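PDB 1RYB: chloroplastic group IIB intron splicing facilitator CRS2, chloroplastic from Zea mays, which is required for the splicing of group IIB introns in chloroplasts, acting in complexes with CAF1 or CAF2, and has no peptidyl-tRNA hydrolase activity. Local coordinates for residues A[58-63]-A[73-78]; A[84-89]-A[130-135]. All coordinates share one frame; numbering follows the deposited sequence.

Interaction 1 (A[58-63]-A[73-78]); sequences SKSLLG and LVVKPQ
Ser60, Leu62, Val75 and Pro77 share one face of the paired strands, while Leu61, Gly63, Val74 and Lys76 belong to the other. The strands, 60-67 and 70-77, form an antiparallel β-hairpin in the mixed sheet of the peptidyl-tRNA hydrolase fold. Their flat peptide groups meet edge on: Gly63 N lies 3.0 Å from Val74 O, and Val74 N returns a bond to Gly63 O. At the next hydrogen-bonded pair, Lys76 N reaches Leu61 O at 2.9 Å and an almost straight 178°, and Leu61 N bonds back to Lys76 O. Gln78 N extends the pairing to Lys59 O.

Helix 84-94 covers Ser60 and Leu62. The branched Val75 suits this surface, setting CG2 4.0 Å from Leu62 CB and CG1 3.8 Å from Ser60 OG. Proline suits its place as far as strand 60-67 is concerned, since the non-hydrogen-bonded pair with Ser60 needs no N-H from it. On the other face Val74 and Lys76 meet helix 37-48, and the long lysine chain takes its amine to a salt bridge with Asp43. Ser60 OG, set beside its own backbone N (chi1 -60°), lies 3.5 Å from Pro77 CA.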
ATOM      1  N   SER A  58      16.649   1.807   4.994  1.00 10.60           N
ATOM      2  CA  SER A  58      16.154   0.415   4.814  1.00 13.75           C
ATOM      3  C   SER A  58      15.504   0.132   3.431  1.00 14.84           C
ATOM      4  O   SER A  58      14.356  -0.342   3.333  1.00 13.40           O
ATOM      5  CB  SER A  58      15.098   0.096   5.896  0.50 10.82           C
ATOM      6  OG  SER A  58      14.798  -1.304   5.866  0.50 12.82           O
ATOM      7  N   LYS A  59      16.236   0.469   2.371  1.00 14.68           N
ATOM      8  CA  LYS A  59      15.806   0.247   0.967  1.00 11.92           C
ATOM      9  C   LYS A  59      14.541   0.946   0.643  1.00 12.42           C
ATOM     10  O   LYS A  59      13.872   0.519  -0.284  1.00 13.66           O
ATOM     11  CB  LYS A  59      15.503  -1.240   0.789  1.00 12.54           C
ATOM     12  CG  LYS A  59      16.682  -2.180   1.101  1.00 21.72           C
ATOM     13  CD  LYS A  59      16.344  -3.653   0.817  1.00 18.87           C
ATOM     14  CE  LYS A  59      17.570  -4.492   0.517  1.00 29.67           C
ATOM     15  NZ  LYS A  59      18.481  -4.471   1.671  1.00 38.41           N
ATOM     16  N   SER A  60      14.232   2.072   1.321  1.00  8.45           N
ATOM     17  CA  SER A  60      12.974   2.751   1.065  1.00  7.64           C
ATOM     18  C   SER A  60      13.139   4.242   1.023  1.00  8.25           C
ATOM     19  O   SER A  60      14.129   4.775   1.484  1.00 10.87           O
ATOM     20  CB  SER A  60      12.039   2.498   2.277  1.00 11.70           C
ATOM     21  OG  SER A  60      11.821   1.074   2.414  1.00 13.67           O
ATOM     22  N   LEU A  61      12.107   4.862   0.572  1.00  8.67           N
ATOM     23  CA  LEU A  61      11.848   6.285   0.730  1.00  8.60           C
ATOM     24  C   LEU A  61      10.787   6.331   1.823  1.00 14.89           C
ATOM     25  O   LEU A  61       9.825   5.546   1.796  1.00 13.75           O
ATOM     26  CB  LEU A  61      11.213   6.935  -0.529  1.00 11.13           C
ATOM     27  CG  LEU A  61      12.229   7.447  -1.477  1.00 25.89           C
ATOM     28  CD1 LEU A  61      11.490   7.936  -2.736  1.00 22.04           C
ATOM     29  CD2 LEU A  61      12.996   8.579  -0.762  1.00 24.60           C
ATOM     30  N   LEU A  62      10.944   7.221   2.817  1.00  8.59           N
ATOM     31  CA  LEU A  62       9.889   7.300   3.787  1.00  9.36           C
ATOM     32  C   LEU A  62       9.790   8.699   4.289  1.00 16.42           C
ATOM     33  O   LEU A  62      10.720   9.503   4.090  1.00 11.53           O
ATOM     34  CB  LEU A  62      10.034   6.294   4.948  1.00  9.05           C
ATOM     35  CG  LEU A  62      11.285   6.471   5.794  1.00 13.16           C
ATOM     36  CD1 LEU A  62      11.026   7.378   7.037  1.00 14.46           C
ATOM     37  CD2 LEU A  62      11.822   5.129   6.293  1.00 13.01           C
ATOM     38  N   GLY A  63       8.712   8.949   5.020  1.00 16.39           N
ATOM     39  CA  GLY A  63       8.470  10.247   5.716  1.00 11.60           C
ATOM     40  C   GLY A  63       7.857   9.969   7.073  1.00 12.15           C
ATOM     41  O   GLY A  63       7.085   9.015   7.251  1.00 13.98           O
ATOM     42  N   LEU A  73       4.699   6.449  10.071  1.00 12.15           N
ATOM     43  CA  LEU A  73       5.684   6.600   9.010  1.00 12.10           C
ATOM     44  C   LEU A  73       5.031   6.176   7.718  1.00 11.73           C
ATOM     45  O   LEU A  73       4.179   5.316   7.744  1.00 17.04           O
ATOM     46  CB  LEU A  73       7.038   5.975   9.269  1.00 18.72           C
ATOM     47  CG  LEU A  73       7.076   4.528   9.607  1.00 27.24           C
ATOM     48  CD1 LEU A  73       8.416   4.004   9.108  1.00 41.28           C
ATOM     49  CD2 LEU A  73       7.074   4.323  11.118  1.00 26.04           C
ATOM     50  N   VAL A  74       5.281   6.887   6.645  1.00 10.04           N
ATOM     51  CA  VAL A  74       4.725   6.544   5.341  1.00  9.91           C
ATOM     52  C   VAL A  74       5.856   6.072   4.499  1.00 15.05           C
ATOM     53  O   VAL A  74       6.821   6.725   4.447  1.00 11.72           O
ATOM     54  CB  VAL A  74       3.892   7.668   4.667  1.00 10.44           C
ATOM     55  CG1 VAL A  74       2.621   7.956   5.459  0.50 16.23           C
ATOM     56  CG2 VAL A  74       4.697   8.902   4.501  0.50  8.56           C
ATOM     57  N   VAL A  75       5.745   4.906   3.872  1.00  7.36           N
ATOM     58  CA  VAL A  75       6.899   4.279   3.239  1.00  8.52           C
ATOM     59  C   VAL A  75       6.616   3.744   1.825  1.00  9.95           C
ATOM     60  O   VAL A  75       5.567   3.173   1.605  1.00  9.77           O
ATOM     61  CB  VAL A  75       7.196   3.026   4.092  1.00  9.33           C
ATOM     62  CG1 VAL A  75       8.328   2.175   3.520  1.00 11.75           C
ATOM     63  CG2 VAL A  75       7.439   3.338   5.539  1.00  9.76           C
ATOM     64  N   LYS A  76       7.579   3.928   0.925  1.00  8.31           N
ATOM     65  CA  LYS A  76       7.591   3.383  -0.442  1.00  6.43           C
ATOM     66  C   LYS A  76       8.904   2.637  -0.562  1.00 11.20           C
ATOM     67  O   LYS A  76       9.996   3.249  -0.705  1.00 10.21           O
ATOM     68  CB  LYS A  76       7.545   4.472  -1.524  1.00  6.79           C
ATOM     69  CG  LYS A  76       6.171   5.213  -1.475  1.00 12.27           C
ATOM     70  CD  LYS A  76       5.881   6.030  -2.752  1.00 10.92           C
ATOM     71  CE  LYS A  76       6.802   7.224  -2.852  1.00 15.25           C
ATOM     72  NZ  LYS A  76       6.549   8.117  -4.020  1.00 18.49           N
ATOM     73  N   PRO A  77       8.864   1.326  -0.450  1.00 10.74           N
ATOM     74  CA  PRO A  77      10.079   0.563  -0.611  1.00  7.62           C
ATOM     75  C   PRO A  77      10.589   0.744  -2.039  1.00  7.90           C
ATOM     76  O   PRO A  77       9.823   0.839  -3.022  1.00 11.06           O
ATOM     77  CB  PRO A  77       9.660  -0.913  -0.449  1.00 11.27           C
ATOM     78  CG  PRO A  77       8.325  -0.855   0.303  1.00 11.91           C
ATOM     79  CD  PRO A  77       7.729   0.477  -0.130  1.00 11.20           C
ATOM     80  N   GLN A  78      11.890   0.882  -2.131  1.00 11.68           N
ATOM     81  CA  GLN A  78      12.563   1.027  -3.396  1.00 12.92           C
ATOM     82  C   GLN A  78      13.439  -0.211  -3.666  1.00 19.62           C
ATOM     83  O   GLN A  78      14.559  -0.091  -4.134  1.00 20.26           O
ATOM     84  CB  GLN A  78      13.457   2.291  -3.404  1.00 13.39           C
ATOM     85  CG  GLN A  78      12.649   3.528  -2.947  1.00 12.81           C
ATOM     86  CD  GLN A  78      11.568   3.923  -3.924  1.00 13.71           C
ATOM     87  OE1 GLN A  78      10.401   4.213  -3.512  1.00 14.42           O
ATOM     88  NE2 GLN A  78      11.952   4.004  -5.199  1.00  9.05           N
TER

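Interaction 2 (A[84-89]-A[130-135]); sequences SGEAIG and LQNVIE
Asn132 OD1 takes the N-H of Gly85 in helix 84-94 at 2.6 Å, the donor lying on a lone pair in the amide carbonyl's plane, though this short bond is bent (133° at the hydrogen). Glu86 N adds a weak second bond to OD1, at 3.4 Å. Beside this grip the backbones are in contact, Gly85 CA standing 3.7 Å from Val133 CA. Only glycine fits so close, since a β-carbon at Gly85 would run into Asn132 O. Val133 CG2, anti to its carbonyl carbon, reaches Ile88 CD1 at 3.8 Å and Ser84 CB at 4.0 Å.

In the next shell, Leu104 of strand 102-108, in the mixed sheet of this peptidyl-tRNA hydrolase-family protein, meets both Ile88 and Val133. The helix axes cross at -43°, 7.4 Å apart. A water accepts from Asn132 ND2 and donates to Glu86 OE1. An alanine at Asn132 would probably leave Gly85 N without this acceptor and the water without its amide donor. The side chains of Asn82 and Asn128, tRNA-binding by similarity, lie about 6 Å from that of Asn132. With its oxygen on the Gly85 N-H, weakly on that of Glu86, and its nitrogen on water, the carboxamide is likely to favour this orientation.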
ATOM      1  N   SER A  84       9.864  -6.277  -1.219  1.00 12.54           N
ATOM      2  CA  SER A  84       9.236  -5.325  -0.368  1.00 11.52           C
ATOM      3  C   SER A  84       9.462  -5.639   1.123  1.00 12.35           C
ATOM      4  O   SER A  84       9.569  -4.735   1.958  1.00 12.62           O
ATOM      5  CB  SER A  84       7.741  -5.244  -0.686  1.00  9.29           C
ATOM      6  OG  SER A  84       7.537  -4.806  -2.039  1.00 11.42           O
ATOM      7  N   GLY A  85       9.457  -6.911   1.495  1.00 14.16           N
ATOM      8  CA  GLY A  85       9.573  -7.268   2.894  1.00 12.04           C
ATOM      9  C   GLY A  85      10.942  -6.935   3.440  1.00 13.98           C
ATOM     10  O   GLY A  85      11.109  -6.607   4.666  1.00 13.52           O
ATOM     11  N   GLU A  86      11.907  -7.023   2.557  1.00 12.01           N
ATOM     12  CA  GLU A  86      13.264  -6.685   2.919  1.00 13.28           C
ATOM     13  C   GLU A  86      13.367  -5.280   3.402  1.00 16.71           C
ATOM     14  O   GLU A  86      14.249  -4.984   4.179  1.00 14.56           O
ATOM     15  CB  GLU A  86      14.278  -6.907   1.745  1.00 19.48           C
ATOM     16  CG  GLU A  86      14.375  -8.423   1.477  1.00 15.76           C
ATOM     17  CD  GLU A  86      15.398  -8.813   0.456  1.00 23.01           C
ATOM     18  OE1 GLU A  86      15.385  -9.891  -0.042  1.00 24.70           O
ATOM     19  OE2 GLU A  86      16.160  -7.849   0.024  1.00 19.76           O
ATOM     20  N   ALA A  87      12.514  -4.377   2.850  1.00 13.96           N
ATOM     21  CA  ALA A  87      12.494  -2.988   3.272  1.00 17.46           C
ATOM     22  C   ALA A  87      11.607  -2.800   4.539  1.00 19.64           C
ATOM     23  O   ALA A  87      11.989  -2.134   5.514  1.00 17.72           O
ATOM     24  CB  ALA A  87      11.892  -2.133   2.161  1.00 15.33           C
ATOM     25  N   ILE A  88      10.366  -3.384   4.525  1.00 12.00           N
ATOM     26  CA  ILE A  88       9.417  -3.153   5.575  1.00  9.27           C
ATOM     27  C   ILE A  88       9.751  -3.806   6.909  1.00 16.71           C
ATOM     28  O   ILE A  88       9.544  -3.212   7.975  1.00 16.54           O
ATOM     29  CB  ILE A  88       8.026  -3.483   5.077  1.00 14.81           C
ATOM     30  CG1 ILE A  88       7.621  -2.448   4.005  1.00 13.00           C
ATOM     31  CG2 ILE A  88       7.032  -3.497   6.244  1.00 13.91           C
ATOM     32  CD1 ILE A  88       6.608  -3.027   3.005  1.00 16.69           C
ATOM     33  N   GLY A  89      10.236  -5.052   6.893  1.00 13.97           N
ATOM     34  CA  GLY A  89      10.548  -5.699   8.183  1.00 10.11           C
ATOM     35  C   GLY A  89      11.469  -4.877   9.036  1.00 10.82           C
ATOM     36  O   GLY A  89      11.200  -4.639  10.191  1.00 15.37           O
ATOM     37  N   LEU A 130       3.207  -8.604  -1.476  1.00  9.59           N
ATOM     38  CA  LEU A 130       2.581  -8.981  -0.194  1.00 14.33           C
ATOM     39  C   LEU A 130       3.171 -10.298   0.321  1.00 17.24           C
ATOM     40  O   LEU A 130       3.444 -10.456   1.494  1.00 14.99           O
ATOM     41  CB  LEU A 130       1.061  -9.102  -0.386  1.00 13.27           C
ATOM     42  CG  LEU A 130       0.215  -9.009   0.830  1.00 17.79           C
ATOM     43  CD1 LEU A 130       0.650  -7.822   1.711  1.00 29.11           C
ATOM     44  CD2 LEU A 130      -1.182  -8.717   0.210  1.00 15.75           C
ATOM     45  N   GLN A 131       3.437 -11.194  -0.598  1.00 15.04           N
ATOM     46  CA  GLN A 131       4.018 -12.424  -0.183  1.00 17.38           C
ATOM     47  C   GLN A 131       5.365 -12.190   0.488  1.00 20.84           C
ATOM     48  O   GLN A 131       5.660 -12.756   1.517  1.00 14.13           O
ATOM     49  CB  GLN A 131       4.168 -13.342  -1.401  1.00 17.36           C
ATOM     50  CG  GLN A 131       4.859 -14.648  -0.967  1.00 20.85           C
ATOM     51  CD  GLN A 131       5.144 -15.557  -2.140  1.00 39.40           C
ATOM     52  OE1 GLN A 131       5.035 -15.146  -3.327  1.00 36.94           O
ATOM     53  NE2 GLN A 131       5.542 -16.790  -1.828  1.00100.00           N
ATOM     54  N   ASN A 132       6.236 -11.390  -0.119  1.00 17.66           N
ATOM     55  CA  ASN A 132       7.514 -11.110   0.497  1.00 12.14           C
ATOM     56  C   ASN A 132       7.387 -10.382   1.835  1.00 13.88           C
ATOM     57  O   ASN A 132       8.209 -10.587   2.731  1.00 18.34           O
ATOM     58  CB  ASN A 132       8.416 -10.274  -0.454  1.00 12.95           C
ATOM     59  CG  ASN A 132       9.850 -10.202   0.004  1.00 14.63           C
ATOM     60  OD1 ASN A 132      10.337  -9.148   0.439  1.00 15.62           O
ATOM     61  ND2 ASN A 132      10.535 -11.360   0.001  1.00 17.08           N
ATOM     62  N   VAL A 133       6.360  -9.503   1.997  1.00 11.54           N
ATOM     63  CA  VAL A 133       6.190  -8.804   3.312  1.00  8.94           C
ATOM     64  C   VAL A 133       5.870  -9.808   4.384  1.00 13.04           C
ATOM     65  O   VAL A 133       6.386  -9.778   5.453  1.00 16.47           O
ATOM     66  CB  VAL A 133       5.091  -7.722   3.273  1.00 12.57           C
ATOM     67  CG1 VAL A 133       4.781  -7.173   4.669  1.00 17.62           C
ATOM     68  CG2 VAL A 133       5.451  -6.592   2.268  1.00 12.69           C
ATOM     69  N   ILE A 134       4.968 -10.697   4.088  1.00 14.02           N
ATOM     70  CA  ILE A 134       4.571 -11.687   5.074  1.00 19.27           C
ATOM     71  C   ILE A 134       5.785 -12.529   5.532  1.00 16.41           C
ATOM     72  O   ILE A 134       6.011 -12.846   6.718  1.00 19.77           O
ATOM     73  CB  ILE A 134       3.366 -12.581   4.570  1.00 19.44           C
ATOM     74  CG1 ILE A 134       2.034 -11.802   4.528  1.00 13.77           C
ATOM     75  CG2 ILE A 134       3.246 -13.863   5.455  1.00 16.90           C
ATOM     76  CD1 ILE A 134       0.973 -12.371   3.532  1.00 18.06           C
ATOM     77  N   GLU A 135       6.524 -12.980   4.567  1.00 13.21           N
ATOM     78  CA  GLU A 135       7.653 -13.732   4.906  1.00 16.16           C
ATOM     79  C   GLU A 135       8.601 -12.919   5.839  1.00 26.46           C
ATOM     80  O   GLU A 135       9.089 -13.438   6.814  1.00 23.69           O
ATOM     81  CB  GLU A 135       8.349 -14.188   3.596  1.00 32.24           C
ATOM     82  CG  GLU A 135       9.873 -14.334   3.719  1.00 78.50           C
ATOM     83  CD  GLU A 135      10.507 -14.866   2.477  1.00 73.46           C
ATOM     84  OE1 GLU A 135      11.718 -15.035   2.396  1.00 74.07           O
ATOM     85  OE2 GLU A 135       9.608 -15.164   1.524  1.00 43.59           O
TER
HETATM   86  O   HOH W   1      13.553 -11.584   0.477  1.00 24.04           O

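From the N terminus, strand 18-22 comes first and is later flanked by 70-77 and 102-108. Interaction 1 closes a loop of nine residues within the hairpin of strands 60-67 and 70-77. Helix 84-94 follows directly and forms part of a β-α-β crossover, since 70-77 and 102-108 run parallel with 18-22 between them. Interaction 2 closes a longer loop of 40 residues, spanning strands 102-108 and 116-119, by bringing helix 128-136 beside helix 84-94. The two contacts stand in series, neither nested nor crossed. They meet at Ala87, whose CB packs on Ser60 OG and Pro77 CB. Helix 84-94 thus joins the hairpin to helix 128-136.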